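Long-range contact in periplasmic binding protein (Veillonella parvula, PDB 4MO9), which probably captures an iron-siderophore or related metal-chelate ligand outside the cytoplasmic membrane and delivers it to an ABC importer: residues Met81-Thr86 and Gly277-Glu282. Sequence-based numbering, arbitrary orientation.
Sequences MWKHFT and GFEATE
Phe278 reaches from the loop before helix 282-295 onto helix 79-88, where it forms an aromatic cluster with His84 and Phe85. In this periplasmic binding protein the contact joins the two lobes, each built round its own mainly parallel sheet, and so illustrates how a loop of one lobe can dock on a helix of the other largely through one ring. CB points toward helix 79-88, and CG, anti to the carbonyl carbon (chi1 -69°), continues in toward His84. The imidazole of His84 lies over one face of the phenyl ring in an offset stack, the planes 19° apart and the centroids separated by 4.3 Å; Phe278 CE1 is the closest atom, 3.4 Å from His84 CD2. At the ring edge, CD2 and CE2 meet the Met81 side chain, a selenomethionine, with CE2 3.6 Å from its CG. At the tip, CZ lies 3.9 Å from Phe85 CE1, that ring steeply inclined to Phe278 at 81°. Trp364 adds an edge-to-face contact with Phe278, while Ser359 O accepts a hydrogen bond from His84 NE2 and probably helps fix the imidazole's rotation. An alanine in place of Phe278 would probably leave the His84 face without its stacking partner and open a gap beside Met81 and Phe85. A polar link flanks the cluster: the Glu279 chain bends at chi2, and its carboxylate forms a salt bridge with Lys83, whose NZ is also hydrogen-bonded to Tyr266 OH. Lys83 NZ sits 2.7 Å from Glu279 OE2, approaching from above the carboxylate plane.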
loop_
_atom_site.group_PDB
_atom_site.type_symbol
_atom_site.label_atom_id
_atom_site.label_comp_id
_atom_site.label_asym_id
_atom_site.label_seq_id
_atom_site.Cartn_x
_atom_site.Cartn_y
_atom_site.Cartn_z
HETATM N N MSE A 81 5.924 10.737 -5.060
HETATM C CA MSE A 81 6.136 10.742 -3.617
HETATM C C MSE A 81 7.571 11.168 -3.277
HETATM O O MSE A 81 7.795 11.970 -2.361
HETATM C CB MSE A 81 5.839 9.360 -3.026
HETATM C CG MSE A 81 4.374 8.983 -3.037
HETATM SE SE MSE A 81 4.122 7.189 -2.319
HETATM C CE MSE A 81 2.185 7.261 -2.094
ATOM N N TRP A 82 8.540 10.644 -4.022
ATOM C CA TRP A 82 9.939 11.018 -3.823
ATOM C C TRP A 82 10.161 12.528 -3.944
ATOM O O TRP A 82 10.871 13.112 -3.120
ATOM C CB TRP A 82 10.856 10.262 -4.797
ATOM C CG TRP A 82 12.310 10.535 -4.565
ATOM C CD1 TRP A 82 13.181 11.161 -5.409
ATOM C CD2 TRP A 82 13.059 10.198 -3.391
ATOM N NE1 TRP A 82 14.430 11.232 -4.830
ATOM C CE2 TRP A 82 14.382 10.643 -3.593
ATOM C CE3 TRP A 82 12.740 9.554 -2.192
ATOM C CZ2 TRP A 82 15.388 10.466 -2.635
ATOM C CZ3 TRP A 82 13.729 9.386 -1.241
ATOM C CH2 TRP A 82 15.040 9.837 -1.469
ATOM N N LYS A 83 9.561 13.164 -4.956
ATOM C CA LYS A 83 9.711 14.611 -5.115
ATOM C C LYS A 83 9.099 15.353 -3.934
ATOM O O LYS A 83 9.680 16.302 -3.406
ATOM C CB LYS A 83 9.017 15.118 -6.385
ATOM C CG LYS A 83 9.495 14.523 -7.692
ATOM C CD LYS A 83 8.566 15.001 -8.832
ATOM C CE LYS A 83 8.272 13.883 -9.833
ATOM N NZ LYS A 83 6.930 14.033 -10.455
ATOM N N HIS A 84 7.901 14.934 -3.544
ATOM C CA HIS A 84 7.170 15.613 -2.487
ATOM C C HIS A 84 7.934 15.491 -1.168
ATOM O O HIS A 84 8.140 16.478 -0.451
ATOM C CB HIS A 84 5.782 14.993 -2.347
ATOM C CG HIS A 84 4.889 15.719 -1.395
ATOM N ND1 HIS A 84 4.390 16.979 -1.658
ATOM C CD2 HIS A 84 4.406 15.370 -0.178
ATOM C CE1 HIS A 84 3.640 17.372 -0.645
ATOM N NE2 HIS A 84 3.634 16.414 0.270
ATOM N N PHE A 85 8.374 14.275 -0.867
ATOM C CA PHE A 85 9.015 14.006 0.409
ATOM C C PHE A 85 10.373 14.698 0.490
ATOM O O PHE A 85 10.711 15.285 1.518
ATOM C CB PHE A 85 9.151 12.500 0.647
ATOM C CG PHE A 85 7.831 11.766 0.714
ATOM C CD1 PHE A 85 6.625 12.463 0.804
ATOM C CD2 PHE A 85 7.799 10.374 0.692
ATOM C CE1 PHE A 85 5.411 11.778 0.857
ATOM C CE2 PHE A 85 6.588 9.683 0.744
ATOM C CZ PHE A 85 5.395 10.387 0.827
ATOM N N THR A 86 11.148 14.639 -0.591
ATOM C CA THR A 86 12.476 15.256 -0.593
ATOM C C THR A 86 12.380 16.778 -0.562
ATOM O O THR A 86 13.245 17.451 -0.000
ATOM C CB THR A 86 13.360 14.775 -1.775
ATOM O OG1 THR A 86 12.694 15.001 -3.021
ATOM C CG2 THR A 86 13.660 13.301 -1.633
ATOM N N GLY A 277 -2.691 10.379 -6.714
ATOM C CA GLY A 277 -1.480 10.659 -5.950
ATOM C C GLY A 277 -1.191 12.149 -5.823
ATOM O O GLY A 277 -2.100 12.980 -5.946
ATOM N N PHE A 278 0.076 12.495 -5.594
ATOM C CA PHE A 278 0.462 13.893 -5.372
ATOM C C PHE A 278 0.422 14.746 -6.628
ATOM O O PHE A 278 0.303 15.973 -6.539
ATOM C CB PHE A 278 1.855 13.969 -4.738
ATOM C CG PHE A 278 1.892 13.465 -3.325
ATOM C CD1 PHE A 278 1.421 14.259 -2.279
ATOM C CD2 PHE A 278 2.377 12.195 -3.040
ATOM C CE1 PHE A 278 1.447 13.794 -0.968
ATOM C CE2 PHE A 278 2.408 11.721 -1.733
ATOM C CZ PHE A 278 1.941 12.523 -0.694
ATOM N N GLU A 279 0.538 14.105 -7.789
ATOM C CA GLU A 279 0.485 14.822 -9.061
ATOM C C GLU A 279 -0.815 14.497 -9.758
ATOM O O GLU A 279 -0.824 13.826 -10.793
ATOM C CB GLU A 279 1.642 14.420 -9.963
ATOM C CG GLU A 279 2.967 14.491 -9.280
ATOM C CD GLU A 279 3.960 15.344 -10.021
ATOM O OE1 GLU A 279 3.684 15.720 -11.185
ATOM O OE2 GLU A 279 5.021 15.641 -9.430
ATOM N N ALA A 280 -1.908 14.985 -9.192
ATOM C CA ALA A 280 -3.232 14.651 -9.668
ATOM C C ALA A 280 -4.135 15.817 -9.336
ATOM O O ALA A 280 -3.983 16.441 -8.281
ATOM C CB ALA A 280 -3.731 13.392 -8.981
ATOM N N THR A 281 -5.063 16.124 -10.235
ATOM C CA THR A 281 -6.084 17.119 -9.946
ATOM C C THR A 281 -7.458 16.489 -10.127
ATOM O O THR A 281 -7.597 15.495 -10.846
ATOM C CB THR A 281 -5.969 18.336 -10.870
ATOM O OG1 THR A 281 -6.392 17.971 -12.189
ATOM C CG2 THR A 281 -4.527 18.839 -10.904
ATOM N N GLU A 282 -8.464 17.062 -9.475
ATOM C CA GLU A 282 -9.831 16.558 -9.566
ATOM C C GLU A 282 -10.320 16.465 -11.021
ATOM O O GLU A 282 -10.828 15.424 -11.443
ATOM C CB GLU A 282 -10.767 17.444 -8.738
ATOM C CG GLU A 282 -12.246 17.103 -8.850
ATOM C CD GLU A 282 -12.623 15.853 -8.077
ATOM O OE1 GLU A 282 -11.863 15.458 -7.161
ATOM O OE2 GLU A 282 -13.687 15.270 -8.384
#